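Local coordinates for phosphoserine aminotransferase SerC (Cytophaga hutchinsonii ATCC 33406, PDB 3FFR), which probably catalyses the pyridoxal-phosphate-dependent transamination between phosphoserine and 2-oxoglutarate in serine biosynthesis, at residues Y16-L27 with M247-D258. Residues are numbered along the deposited sequence; the frame is centred on the assembly and turned at random. Where two conformers were deposited one is given.
Sequences YPTVRQHMITAL and MNIFLLGKVTGD
His22 meets the helix of 247-258 along its whole side chain. CB starts the contact, 3.7 Å from Leu251 CD2. With CG anti to the carbonyl carbon (chi1 -64°), the imidazole lies across Lys254, whose CB sits over the ring centre, 3.4 Å from the centroid, in a CH-pi contact; ring atoms CG, CD2 and CE1 all lie against that CB, CD2 closest, and CG of the same lysine carries on past ND1. At the tip, NE2 donates to Asp258 OD2 at 2.8 Å, nearly straight (165°) and in the ring plane, using the syn side of the carboxylate; imidazole and carboxylate are nearly coplanar. Thr18 OG1 donates to the same OD2 at 2.6 Å from the anti side, tilted well out of the carboxylate plane, and two bonds thus grip one oxygen. An alanine in place of His22 would probably cost Asp258 OD2 one of these two donors and uncover Lys254 CB.

Apolar packing fills in on both flanks. Val255 puts CG1 over a face of the Tyr16 ring and CG2 against Val19 CG2. Toward the other end, Phe250 turns its edge to the His22 carbonyl, CE2 standing 3.4 Å from O, while Ala26 CB and Met23 SE, a selenomethionine atom, both touch the selenomethionine methyl Met247 CE.

The axes of 19-27 and 247-258 come within 10.0 Å, their directions 133° apart. Helix 246-262 packs in turn on helix 39-55 and strand 62-67, an edge of the large-domain seven-stranded sheet, as in fold-type I PLP enzymes, whereas helix 19-28 faces the second subunit, where Arg20 forms a salt bridge with Asp28 of that subunit.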
loop_
_atom_site.group_PDB
_atom_site.type_symbol
_atom_site.label_atom_id
_atom_site.label_comp_id
_atom_site.label_asym_id
_atom_site.label_seq_id
_atom_site.Cartn_x
_atom_site.Cartn_y
_atom_site.Cartn_z
ATOM N N TYR A 16 -11.251 -15.401 -1.094
ATOM C CA TYR A 16 -12.617 -15.628 -0.708
ATOM C C TYR A 16 -13.353 -15.989 -2.028
ATOM O O TYR A 16 -13.071 -15.409 -3.091
ATOM C CB TYR A 16 -13.204 -14.412 0.013
ATOM C CG TYR A 16 -14.427 -14.760 0.794
ATOM C CD1 TYR A 16 -14.324 -15.333 2.068
ATOM C CD2 TYR A 16 -15.694 -14.517 0.291
ATOM C CE1 TYR A 16 -15.452 -15.661 2.796
ATOM C CE2 TYR A 16 -16.823 -14.854 1.022
ATOM C CZ TYR A 16 -16.697 -15.426 2.261
ATOM O OH TYR A 16 -17.828 -15.778 2.994
ATOM N N PRO A 17 -14.292 -16.947 -1.974
ATOM C CA PRO A 17 -14.825 -17.495 -3.222
ATOM C C PRO A 17 -15.556 -16.523 -4.127
ATOM O O PRO A 17 -15.694 -16.760 -5.339
ATOM C CB PRO A 17 -15.744 -18.634 -2.751
ATOM C CG PRO A 17 -16.039 -18.352 -1.355
ATOM C CD PRO A 17 -14.837 -17.642 -0.793
ATOM N N THR A 18 -15.991 -15.423 -3.561
ATOM C CA THR A 18 -16.733 -14.426 -4.358
ATOM C C THR A 18 -15.850 -13.364 -4.983
ATOM O O THR A 18 -16.316 -12.507 -5.735
ATOM C CB THR A 18 -17.770 -13.711 -3.490
ATOM O OG1 THR A 18 -17.107 -13.111 -2.361
ATOM C CG2 THR A 18 -18.844 -14.699 -3.008
ATOM N N VAL A 19 -14.567 -13.396 -4.634
ATOM C CA VAL A 19 -13.659 -12.344 -5.071
ATOM C C VAL A 19 -13.597 -12.245 -6.568
ATOM O O VAL A 19 -13.597 -11.137 -7.129
ATOM C CB VAL A 19 -12.248 -12.457 -4.427
ATOM C CG1 VAL A 19 -11.230 -11.550 -5.132
ATOM C CG2 VAL A 19 -12.318 -12.103 -2.935
ATOM N N ARG A 20 -13.569 -13.377 -7.258
ATOM C CA ARG A 20 -13.483 -13.302 -8.739
ATOM C C ARG A 20 -14.619 -12.483 -9.325
ATOM O O ARG A 20 -14.396 -11.571 -10.140
ATOM C CB ARG A 20 -13.441 -14.696 -9.372
ATOM C CG ARG A 20 -13.286 -14.658 -10.871
ATOM C CD ARG A 20 -13.261 -16.048 -11.506
ATOM N NE ARG A 20 -12.919 -15.857 -12.915
ATOM C CZ ARG A 20 -11.697 -16.006 -13.425
ATOM N NH1 ARG A 20 -10.701 -16.461 -12.662
ATOM N NH2 ARG A 20 -11.508 -15.754 -14.718
ATOM N N GLN A 21 -15.839 -12.780 -8.907
ATOM C CA GLN A 21 -16.953 -12.036 -9.499
ATOM C C GLN A 21 -16.937 -10.584 -9.043
ATOM O O GLN A 21 -17.239 -9.696 -9.856
ATOM C CB GLN A 21 -18.322 -12.712 -9.327
ATOM C CG GLN A 21 -19.452 -11.915 -10.041
ATOM C CD GLN A 21 -19.150 -11.535 -11.515
ATOM O OE1 GLN A 21 -18.969 -12.407 -12.379
ATOM N NE2 GLN A 21 -19.137 -10.221 -11.804
ATOM N N HIS A 22 -16.528 -10.328 -7.810
ATOM C CA HIS A 22 -16.428 -8.939 -7.326
ATOM C C HIS A 22 -15.389 -8.139 -8.062
ATOM O O HIS A 22 -15.561 -6.931 -8.285
ATOM C CB HIS A 22 -16.188 -8.840 -5.813
ATOM C CG HIS A 22 -17.310 -9.369 -4.982
ATOM N ND1 HIS A 22 -18.637 -9.048 -5.214
ATOM C CD2 HIS A 22 -17.295 -10.143 -3.873
ATOM C CE1 HIS A 22 -19.386 -9.636 -4.298
ATOM N NE2 HIS A 22 -18.598 -10.297 -3.467
HETATM N N MSE A 23 -14.302 -8.804 -8.461
HETATM C CA MSE A 23 -13.239 -8.131 -9.205
HETATM C C MSE A 23 -13.754 -7.793 -10.616
HETATM O O MSE A 23 -13.413 -6.760 -11.224
HETATM C CB MSE A 23 -11.988 -8.983 -9.317
HETATM C CG MSE A 23 -10.822 -8.302 -10.036
HETATM SE SE MSE A 23 -10.060 -6.911 -8.961
HETATM C CE MSE A 23 -8.798 -8.036 -7.966
ATOM N N ILE A 24 -14.583 -8.668 -11.153
ATOM C CA ILE A 24 -15.151 -8.393 -12.488
ATOM C C ILE A 24 -16.045 -7.160 -12.382
ATOM O O ILE A 24 -16.051 -6.265 -13.252
ATOM C CB ILE A 24 -15.904 -9.570 -13.086
ATOM C CG1 ILE A 24 -14.939 -10.729 -13.291
ATOM C CG2 ILE A 24 -16.525 -9.167 -14.407
ATOM C CD1 ILE A 24 -13.781 -10.393 -14.106
ATOM N N THR A 25 -16.783 -7.095 -11.288
ATOM C CA THR A 25 -17.619 -5.919 -11.037
ATOM C C THR A 25 -16.757 -4.657 -10.932
ATOM O O THR A 25 -17.100 -3.596 -11.473
ATOM C CB THR A 25 -18.457 -6.072 -9.774
ATOM O OG1 THR A 25 -19.303 -7.219 -9.904
ATOM C CG2 THR A 25 -19.328 -4.863 -9.558
ATOM N N ALA A 26 -15.633 -4.774 -10.235
ATOM C CA ALA A 26 -14.690 -3.633 -10.065
ATOM C C ALA A 26 -14.221 -3.119 -11.402
ATOM O O ALA A 26 -14.126 -1.912 -11.639
ATOM C CB ALA A 26 -13.450 -4.029 -9.172
ATOM N N LEU A 27 -13.933 -4.055 -12.294
ATOM C CA LEU A 27 -13.427 -3.667 -13.607
ATOM C C LEU A 27 -14.549 -3.009 -14.395
ATOM O O LEU A 27 -14.364 -1.963 -15.040
ATOM C CB LEU A 27 -12.904 -4.879 -14.369
ATOM C CG LEU A 27 -11.647 -5.532 -13.797
ATOM C CD1 LEU A 27 -11.398 -6.892 -14.460
ATOM C CD2 LEU A 27 -10.411 -4.584 -13.859
HETATM N N MSE A 247 -9.117 -0.718 -5.031
HETATM C CA MSE A 247 -9.542 -2.053 -5.472
HETATM C C MSE A 247 -9.814 -2.899 -4.244
HETATM O O MSE A 247 -10.875 -3.565 -4.113
HETATM C CB MSE A 247 -8.535 -2.747 -6.407
HETATM C CG MSE A 247 -8.188 -1.925 -7.646
HETATM SE SE MSE A 247 -9.727 -1.610 -8.815
HETATM C CE MSE A 247 -9.757 -3.197 -9.812
ATOM N N ASN A 248 -8.854 -2.896 -3.309
ATOM C CA ASN A 248 -9.022 -3.685 -2.092
ATOM C C ASN A 248 -10.080 -3.134 -1.149
ATOM O O ASN A 248 -10.736 -3.890 -0.447
ATOM C CB ASN A 248 -7.726 -3.968 -1.325
ATOM C CG ASN A 248 -7.088 -5.276 -1.723
ATOM O OD1 ASN A 248 -7.613 -6.026 -2.557
ATOM N ND2 ASN A 248 -5.918 -5.569 -1.117
ATOM N N ILE A 249 -10.216 -1.817 -1.081
ATOM C CA ILE A 249 -11.285 -1.239 -0.231
ATOM C C ILE A 249 -12.640 -1.700 -0.795
ATOM O O ILE A 249 -13.565 -2.063 -0.065
ATOM C CB ILE A 249 -11.168 0.305 -0.124
ATOM C CG1 ILE A 249 -9.882 0.648 0.663
ATOM C CG2 ILE A 249 -12.395 0.892 0.606
ATOM C CD1 ILE A 249 -9.499 2.165 0.666
ATOM N N PHE A 250 -12.726 -1.720 -2.122
ATOM C CA PHE A 250 -13.941 -2.185 -2.808
ATOM C C PHE A 250 -14.199 -3.653 -2.500
ATOM O O PHE A 250 -15.293 -4.066 -2.072
ATOM C CB PHE A 250 -13.805 -2.015 -4.324
ATOM C CG PHE A 250 -14.997 -2.488 -5.103
ATOM C CD1 PHE A 250 -16.110 -1.660 -5.255
ATOM C CD2 PHE A 250 -14.996 -3.718 -5.728
ATOM C CE1 PHE A 250 -17.202 -2.067 -5.997
ATOM C CE2 PHE A 250 -16.096 -4.130 -6.466
ATOM C CZ PHE A 250 -17.196 -3.298 -6.592
ATOM N N LEU A 251 -13.171 -4.458 -2.710
ATOM C CA LEU A 251 -13.309 -5.896 -2.500
ATOM C C LEU A 251 -13.622 -6.196 -1.039
ATOM O O LEU A 251 -14.401 -7.100 -0.731
ATOM C CB LEU A 251 -12.045 -6.655 -2.929
ATOM C CG LEU A 251 -11.697 -6.688 -4.416
ATOM C CD1 LEU A 251 -10.329 -7.384 -4.555
ATOM C CD2 LEU A 251 -12.808 -7.399 -5.262
ATOM N N LEU A 252 -13.016 -5.430 -0.138
ATOM C CA LEU A 252 -13.256 -5.643 1.296
ATOM C C LEU A 252 -14.729 -5.396 1.680
ATOM O O LEU A 252 -15.337 -6.134 2.468
ATOM C CB LEU A 252 -12.313 -4.811 2.180
ATOM C CG LEU A 252 -12.352 -5.097 3.689
ATOM C CD1 LEU A 252 -12.016 -6.570 4.041
ATOM C CD2 LEU A 252 -11.416 -4.115 4.437
ATOM N N GLY A 253 -15.302 -4.349 1.129
ATOM C CA GLY A 253 -16.705 -4.035 1.404
ATOM C C GLY A 253 -17.614 -5.115 0.849
ATOM O O GLY A 253 -18.594 -5.476 1.472
ATOM N N LYS A 254 -17.258 -5.659 -0.309
ATOM C CA LYS A 254 -18.076 -6.714 -0.923
ATOM C C LYS A 254 -17.979 -8.017 -0.118
ATOM O O LYS A 254 -18.986 -8.680 0.180
ATOM C CB LYS A 254 -17.657 -6.974 -2.372
ATOM C CG LYS A 254 -17.969 -5.839 -3.344
ATOM C CD LYS A 254 -19.470 -5.549 -3.448
ATOM C CE LYS A 254 -19.780 -4.493 -4.484
ATOM N NZ LYS A 254 -21.253 -4.250 -4.605
ATOM N N VAL A 255 -16.756 -8.405 0.226
ATOM C CA VAL A 255 -16.529 -9.665 0.985
ATOM C C VAL A 255 -17.109 -9.585 2.369
ATOM O O VAL A 255 -17.733 -10.529 2.875
ATOM C CB VAL A 255 -15.021 -10.040 1.025
ATOM C CG1 VAL A 255 -14.705 -11.088 2.093
ATOM C CG2 VAL A 255 -14.578 -10.497 -0.395
ATOM N N THR A 256 -16.932 -8.441 3.002
ATOM C CA THR A 256 -17.525 -8.290 4.334
ATOM C C THR A 256 -19.041 -8.346 4.219
ATOM O O THR A 256 -19.700 -8.836 5.133
ATOM C CB THR A 256 -17.076 -7.038 5.078
ATOM O OG1 THR A 256 -17.279 -5.856 4.269
ATOM C CG2 THR A 256 -15.575 -7.151 5.447
ATOM N N GLY A 257 -19.587 -7.874 3.102
ATOM C CA GLY A 257 -21.050 -7.979 2.890
ATOM C C GLY A 257 -21.466 -9.441 2.849
ATOM O O GLY A 257 -22.467 -9.886 3.469
ATOM N N ASP A 258 -20.675 -10.205 2.128
ATOM C CA ASP A 258 -20.913 -11.638 1.998
ATOM C C ASP A 258 -20.827 -12.286 3.387
ATOM O O ASP A 258 -21.612 -13.152 3.742
ATOM C CB ASP A 258 -19.893 -12.301 1.041
ATOM C CG ASP A 258 -20.039 -11.842 -0.405
ATOM O OD1 ASP A 258 -21.195 -11.589 -0.823
ATOM O OD2 ASP A 258 -19.010 -11.754 -1.124
#